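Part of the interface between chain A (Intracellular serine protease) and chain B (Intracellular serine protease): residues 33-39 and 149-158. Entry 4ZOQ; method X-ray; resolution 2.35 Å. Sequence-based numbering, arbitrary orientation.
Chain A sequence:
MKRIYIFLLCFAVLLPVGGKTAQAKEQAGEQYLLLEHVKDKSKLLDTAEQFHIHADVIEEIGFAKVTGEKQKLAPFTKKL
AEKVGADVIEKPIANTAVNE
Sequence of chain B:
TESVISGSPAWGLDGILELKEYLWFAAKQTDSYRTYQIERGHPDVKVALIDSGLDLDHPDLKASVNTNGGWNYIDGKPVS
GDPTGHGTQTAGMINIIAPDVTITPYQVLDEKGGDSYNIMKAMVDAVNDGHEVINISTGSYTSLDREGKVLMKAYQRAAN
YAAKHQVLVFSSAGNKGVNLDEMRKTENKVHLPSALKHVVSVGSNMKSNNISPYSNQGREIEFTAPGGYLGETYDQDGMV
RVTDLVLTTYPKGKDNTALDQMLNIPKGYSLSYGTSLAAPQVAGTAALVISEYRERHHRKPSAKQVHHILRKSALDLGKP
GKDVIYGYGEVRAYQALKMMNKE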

ATOM      1  N   LEU A  33      10.987  20.447  -6.854  1.00 40.75           N
ATOM      2  CA  LEU A  33      10.179  21.573  -7.284  1.00 43.32           C
ATOM      3  C   LEU A  33       8.728  21.200  -7.547  1.00 44.09           C
ATOM      4  O   LEU A  33       8.438  20.171  -8.158  1.00 41.06           O
ATOM      5  CB  LEU A  33      10.756  22.188  -8.570  1.00 46.84           C
ATOM      6  CG  LEU A  33      11.879  23.219  -8.584  1.00 48.67           C
ATOM      7  CD1 LEU A  33      12.526  23.232  -9.943  1.00 47.50           C
ATOM      8  CD2 LEU A  33      11.307  24.581  -8.294  1.00 55.47           C
ATOM      9  N   LEU A  34       7.823  22.077  -7.142  1.00 40.58           N
ATOM     10  CA  LEU A  34       6.433  21.904  -7.460  1.00 41.72           C
ATOM     11  C   LEU A  34       5.961  23.125  -8.253  1.00 46.26           C
ATOM     12  O   LEU A  34       5.950  24.236  -7.733  1.00 50.68           O
ATOM     13  CB  LEU A  34       5.594  21.695  -6.194  1.00 37.80           C
ATOM     14  CG  LEU A  34       4.142  21.416  -6.562  1.00 42.24           C
ATOM     15  CD1 LEU A  34       4.052  20.138  -7.401  1.00 39.31           C
ATOM     16  CD2 LEU A  34       3.270  21.302  -5.316  1.00 44.40           C
ATOM     17  N   LEU A  35       5.647  22.942  -9.535  1.00 49.67           N
ATOM     18  CA  LEU A  35       5.114  24.040 -10.347  1.00 51.85           C
ATOM     19  C   LEU A  35       3.707  24.423  -9.894  1.00 51.69           C
ATOM     20  O   LEU A  35       2.927  23.575  -9.476  1.00 51.39           O
ATOM     21  CB  LEU A  35       5.086  23.654 -11.839  1.00 43.87           C
ATOM     22  CG  LEU A  35       6.350  23.148 -12.536  1.00 47.12           C
ATOM     23  CD1 LEU A  35       6.001  22.438 -13.821  1.00 49.66           C
ATOM     24  CD2 LEU A  35       7.278  24.304 -12.841  1.00 49.09           C
ATOM     25  N   GLU A  36       3.374  25.697  -9.997  1.00 55.93           N
ATOM     26  CA  GLU A  36       2.012  26.106  -9.750  1.00 51.51           C
ATOM     27  C   GLU A  36       1.113  25.605 -10.864  1.00 54.42           C
ATOM     28  O   GLU A  36      -0.066  25.318 -10.663  1.00 57.70           O
ATOM     29  CB  GLU A  36       1.879  27.615  -9.727  1.00 55.90           C
ATOM     30  CG  GLU A  36       2.209  28.409  -8.473  1.00 69.40           C
ATOM     31  CD  GLU A  36       1.877  29.890  -8.713  1.00 77.15           C
ATOM     32  OE1 GLU A  36       0.941  30.140  -9.523  1.00 79.60           O
ATOM     33  OE2 GLU A  36       2.539  30.782  -8.124  1.00 70.03           O
ATOM     34  N   HIS A  37       1.689  25.463 -12.049  1.00 59.42           N
ATOM     35  CA  HIS A  37       0.923  24.995 -13.188  1.00 57.96           C
ATOM     36  C   HIS A  37       1.705  23.978 -13.969  1.00 55.16           C
ATOM     37  O   HIS A  37       2.845  24.217 -14.349  1.00 54.61           O
ATOM     38  CB  HIS A  37       0.562  26.165 -14.108  1.00 59.75           C
ATOM     39  CG  HIS A  37      -0.154  27.282 -13.414  1.00 64.20           C
ATOM     40  ND1 HIS A  37       0.514  28.287 -12.746  1.00 63.84           N
ATOM     41  CD2 HIS A  37      -1.474  27.555 -13.286  1.00 64.59           C
ATOM     42  CE1 HIS A  37      -0.365  29.135 -12.238  1.00 64.34           C
ATOM     43  NE2 HIS A  37      -1.578  28.711 -12.550  1.00 71.11           N
ATOM     44  N   VAL A  38       1.078  22.838 -14.214  1.00 54.83           N
ATOM     45  CA  VAL A  38       1.786  21.723 -14.800  1.00 57.60           C
ATOM     46  C   VAL A  38       2.060  21.998 -16.276  1.00 54.20           C
ATOM     47  O   VAL A  38       2.882  21.328 -16.884  1.00 54.51           O
ATOM     48  CB  VAL A  38       1.026  20.390 -14.583  1.00 54.43           C
ATOM     49  CG1 VAL A  38       0.606  20.241 -13.115  1.00 53.50           C
ATOM     50  CG2 VAL A  38      -0.124  20.229 -15.571  1.00 45.67           C
ATOM     51  N   LYS A  39       1.349  22.951 -16.871  1.00 57.68           N
ATOM     52  CA  LYS A  39       1.665  23.315 -18.251  1.00 57.85           C
ATOM     53  C   LYS A  39       3.047  23.954 -18.375  1.00 58.90           C
ATOM     54  O   LYS A  39       3.583  24.032 -19.477  1.00 58.72           O
ATOM     55  CB  LYS A  39       0.596  24.222 -18.862  1.00 52.50           C
ATOM     56  CG  LYS A  39      -0.714  23.500 -19.143  1.00 62.86           C
ATOM     57  CD  LYS A  39      -0.396  22.186 -19.867  1.00 64.17           C
ATOM     58  CE  LYS A  39      -1.545  21.665 -20.712  1.00 72.34           C
ATOM     59  NZ  LYS A  39      -1.020  20.925 -21.911  1.00 76.13           N
TER
ATOM     60  N   LYS B 149       4.581  21.269   3.717  1.00 41.08           N
ATOM     61  CA  LYS B 149       3.313  21.526   3.062  1.00 41.92           C
ATOM     62  C   LYS B 149       3.388  21.391   1.548  1.00 43.55           C
ATOM     63  O   LYS B 149       2.404  21.009   0.906  1.00 40.70           O
ATOM     64  CB  LYS B 149       2.809  22.907   3.424  1.00 38.71           C
ATOM     65  CG  LYS B 149       2.762  23.148   4.902  1.00 48.34           C
ATOM     66  CD  LYS B 149       1.990  24.413   5.192  1.00 56.47           C
ATOM     67  CE  LYS B 149       2.037  24.758   6.663  1.00 61.44           C
ATOM     68  NZ  LYS B 149       1.522  26.147   6.896  1.00 70.16           N
ATOM     69  N   VAL B 150       4.555  21.672   0.979  1.00 43.33           N
ATOM     70  CA  VAL B 150       4.733  21.549  -0.459  1.00 43.26           C
ATOM     71  C   VAL B 150       4.730  20.072  -0.848  1.00 41.86           C
ATOM     72  O   VAL B 150       4.088  19.676  -1.828  1.00 37.57           O
ATOM     73  CB  VAL B 150       6.040  22.228  -0.935  1.00 47.60           C
ATOM     74  CG1 VAL B 150       6.355  21.808  -2.355  1.00 39.69           C
ATOM     75  CG2 VAL B 150       5.884  23.744  -0.875  1.00 50.00           C
ATOM     76  N   LEU B 151       5.441  19.262  -0.067  1.00 37.14           N
ATOM     77  CA  LEU B 151       5.447  17.813  -0.263  1.00 40.15           C
ATOM     78  C   LEU B 151       4.024  17.246  -0.184  1.00 40.45           C
ATOM     79  O   LEU B 151       3.644  16.386  -0.989  1.00 39.45           O
ATOM     80  CB  LEU B 151       6.349  17.124   0.768  1.00 40.50           C
ATOM     81  CG  LEU B 151       6.593  15.627   0.577  1.00 42.37           C
ATOM     82  CD1 LEU B 151       7.448  15.390  -0.630  1.00 34.62           C
ATOM     83  CD2 LEU B 151       7.231  14.995   1.823  1.00 41.23           C
ATOM     84  N   MET B 152       3.246  17.721   0.783  1.00 34.99           N
ATOM     85  CA  MET B 152       1.882  17.252   0.940  1.00 36.65           C
ATOM     86  C   MET B 152       1.026  17.683  -0.229  1.00 38.29           C
ATOM     87  O   MET B 152       0.161  16.936  -0.698  1.00 35.57           O
ATOM     88  CB  MET B 152       1.283  17.737   2.263  1.00 33.65           C
ATOM     89  CG  MET B 152      -0.164  17.299   2.493  1.00 36.37           C
ATOM     90  SD  MET B 152      -0.609  17.364   4.251  1.00 43.61           S
ATOM     91  CE  MET B 152      -2.341  16.876   4.228  1.00 43.51           C
ATOM     92  N   LYS B 153       1.265  18.908  -0.685  1.00 43.61           N
ATOM     93  CA  LYS B 153       0.540  19.484  -1.812  1.00 38.14           C
ATOM     94  C   LYS B 153       0.781  18.661  -3.072  1.00 39.90           C
ATOM     95  O   LYS B 153      -0.141  18.394  -3.859  1.00 39.61           O
ATOM     96  CB  LYS B 153       0.992  20.928  -2.026  1.00 40.48           C
ATOM     97  CG  LYS B 153       0.343  21.660  -3.178  1.00 43.71           C
ATOM     98  CD  LYS B 153       0.829  23.091  -3.196  1.00 52.41           C
ATOM     99  CE  LYS B 153       0.105  23.940  -4.220  1.00 58.47           C
ATOM    100  NZ  LYS B 153       0.733  25.293  -4.240  1.00 64.07           N
ATOM    101  N   ALA B 154       2.035  18.265  -3.255  1.00 39.52           N
ATOM    102  CA  ALA B 154       2.427  17.436  -4.383  1.00 39.28           C
ATOM    103  C   ALA B 154       1.748  16.092  -4.292  1.00 38.35           C
ATOM    104  O   ALA B 154       1.212  15.552  -5.270  1.00 34.67           O
ATOM    105  CB  ALA B 154       3.955  17.249  -4.404  1.00 35.25           C
ATOM    106  N   TYR B 155       1.757  15.576  -3.068  1.00 42.12           N
ATOM    107  CA  TYR B 155       1.335  14.221  -2.803  1.00 36.30           C
ATOM    108  C   TYR B 155      -0.176  14.150  -3.022  1.00 37.22           C
ATOM    109  O   TYR B 155      -0.716  13.155  -3.529  1.00 36.01           O
ATOM    110  CB  TYR B 155       1.665  13.861  -1.373  1.00 34.72           C
ATOM    111  CG  TYR B 155       2.173  12.497  -1.212  1.00 34.78           C
ATOM    112  CD1 TYR B 155       3.198  12.234  -0.315  1.00 32.65           C
ATOM    113  CD2 TYR B 155       1.740  11.487  -2.057  1.00 39.89           C
ATOM    114  CE1 TYR B 155       3.695  10.968  -0.173  1.00 36.11           C
ATOM    115  CE2 TYR B 155       2.232  10.222  -1.935  1.00 35.64           C
ATOM    116  CZ  TYR B 155       3.215   9.973  -0.987  1.00 40.07           C
ATOM    117  OH  TYR B 155       3.758   8.722  -0.827  1.00 51.23           O
ATOM    118  N   GLN B 156      -0.838  15.254  -2.686  1.00 33.03           N
ATOM    119  CA  GLN B 156      -2.276  15.369  -2.843  1.00 36.61           C
ATOM    120  C   GLN B 156      -2.658  15.393  -4.327  1.00 35.34           C
ATOM    121  O   GLN B 156      -3.722  14.899  -4.714  1.00 36.98           O
ATOM    122  CB  GLN B 156      -2.781  16.623  -2.108  1.00 32.77           C
ATOM    123  CG  GLN B 156      -4.277  16.750  -2.022  1.00 31.82           C
ATOM    124  CD  GLN B 156      -4.938  15.554  -1.314  1.00 36.73           C
ATOM    125  OE1 GLN B 156      -4.814  15.378  -0.093  1.00 35.91           O
ATOM    126  NE2 GLN B 156      -5.643  14.735  -2.085  1.00 36.91           N
ATOM    127  N   ARG B 157      -1.776  15.919  -5.168  1.00 35.77           N
ATOM    128  CA  ARG B 157      -2.084  15.979  -6.590  1.00 35.29           C
ATOM    129  C   ARG B 157      -2.027  14.592  -7.184  1.00 33.53           C
ATOM    130  O   ARG B 157      -2.875  14.230  -7.991  1.00 36.09           O
ATOM    131  CB  ARG B 157      -1.094  16.886  -7.317  1.00 36.47           C
ATOM    132  CG  ARG B 157      -1.279  18.362  -7.101  1.00 37.71           C
ATOM    133  CD  ARG B 157      -0.270  19.134  -7.947  1.00 41.08           C
ATOM    134  NE  ARG B 157      -0.346  20.570  -7.717  1.00 48.04           N
ATOM    135  CZ  ARG B 157       0.398  21.474  -8.351  1.00 49.58           C
ATOM    136  NH1 ARG B 157       1.308  21.092  -9.237  1.00 44.99           N
ATOM    137  NH2 ARG B 157       0.237  22.765  -8.084  1.00 48.79           N
ATOM    138  N   ALA B 158      -1.077  13.790  -6.720  1.00 34.51           N
ATOM    139  CA  ALA B 158      -0.991  12.393  -7.124  1.00 33.84           C
ATOM    140  C   ALA B 158      -2.268  11.647  -6.751  1.00 36.76           C
ATOM    141  O   ALA B 158      -2.835  10.895  -7.564  1.00 36.09           O
ATOM    142  CB  ALA B 158       0.220  11.731  -6.483  1.00 30.57           C
TER

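A strand laid across a helix usually offers it alternate side chains, and the contact between residues 33-39 of chain A and 149-158 of chain B illustrates how much one such residue can do. Residues 33-35 of chain A close a strand that begins earlier in the chain; a short loop follows and leads into a 3-10 segment at Val A38. Chain B contributes an unbroken stretch of helix, held by regular i to i+4 hydrogen bonds such as Ala B154 N to Val B150 O at 2.9 Å. The axes of strand and helix approach to 9.2 Å, with 57° between their N-to-C directions. The closest pair of CA atoms is Leu A34 CA and Ala B154 CA, 6.7 Å apart, and the small alanine side chain occupies this point of the helix.

Leu A33 and Leu A35 direct their CA-to-CB bonds away from the helix, whereas Leu A34 points toward it and is the residue most covered by the opposing stretch. Its partners Val B150, Lys B153, Ala B154 and Arg B157 follow the helical spacing of three and four, which brings them to one side to receive the leucine. The CB of Leu A34 meets CG1 of Val B150 at 3.9 Å, and its CD1 lies 4.2 Å from CB of Ala B154. These are apolar contacts between buried residues. Lys B153 joins in through the aliphatic part of its extended side chain: its CG is 3.6 Å from CD2 of Leu A34, while the charged amine continues beyond that contact.

Polar chemistry enters through Arg B157, whose long side chain, m at chi1 and t at chi2 and chi3, reaches the end of the strand. Both terminal nitrogens donate to one backbone carbonyl: Arg B157 NH1 lies 3.0 Å and Arg B157 NH2 3.1 Å from Leu A35 O. The N-H...O angles, 144° and 137°, are bent, as expected when two donors converge on a single oxygen. That oxygen sits at the guanidinium edge, near its plane, where the N-H bonds point, while Leu A34 covers one face, with Leu A34 CD1 3.4 Å from Arg B157 NH1. Arginine suits such a site because its planar cation combines in-plane donors with a face that tolerates apolar packing. Leu A35 thus has its CA-to-CB bond directed away, yet its carbonyl accepts both hydrogen bonds from Arg B157.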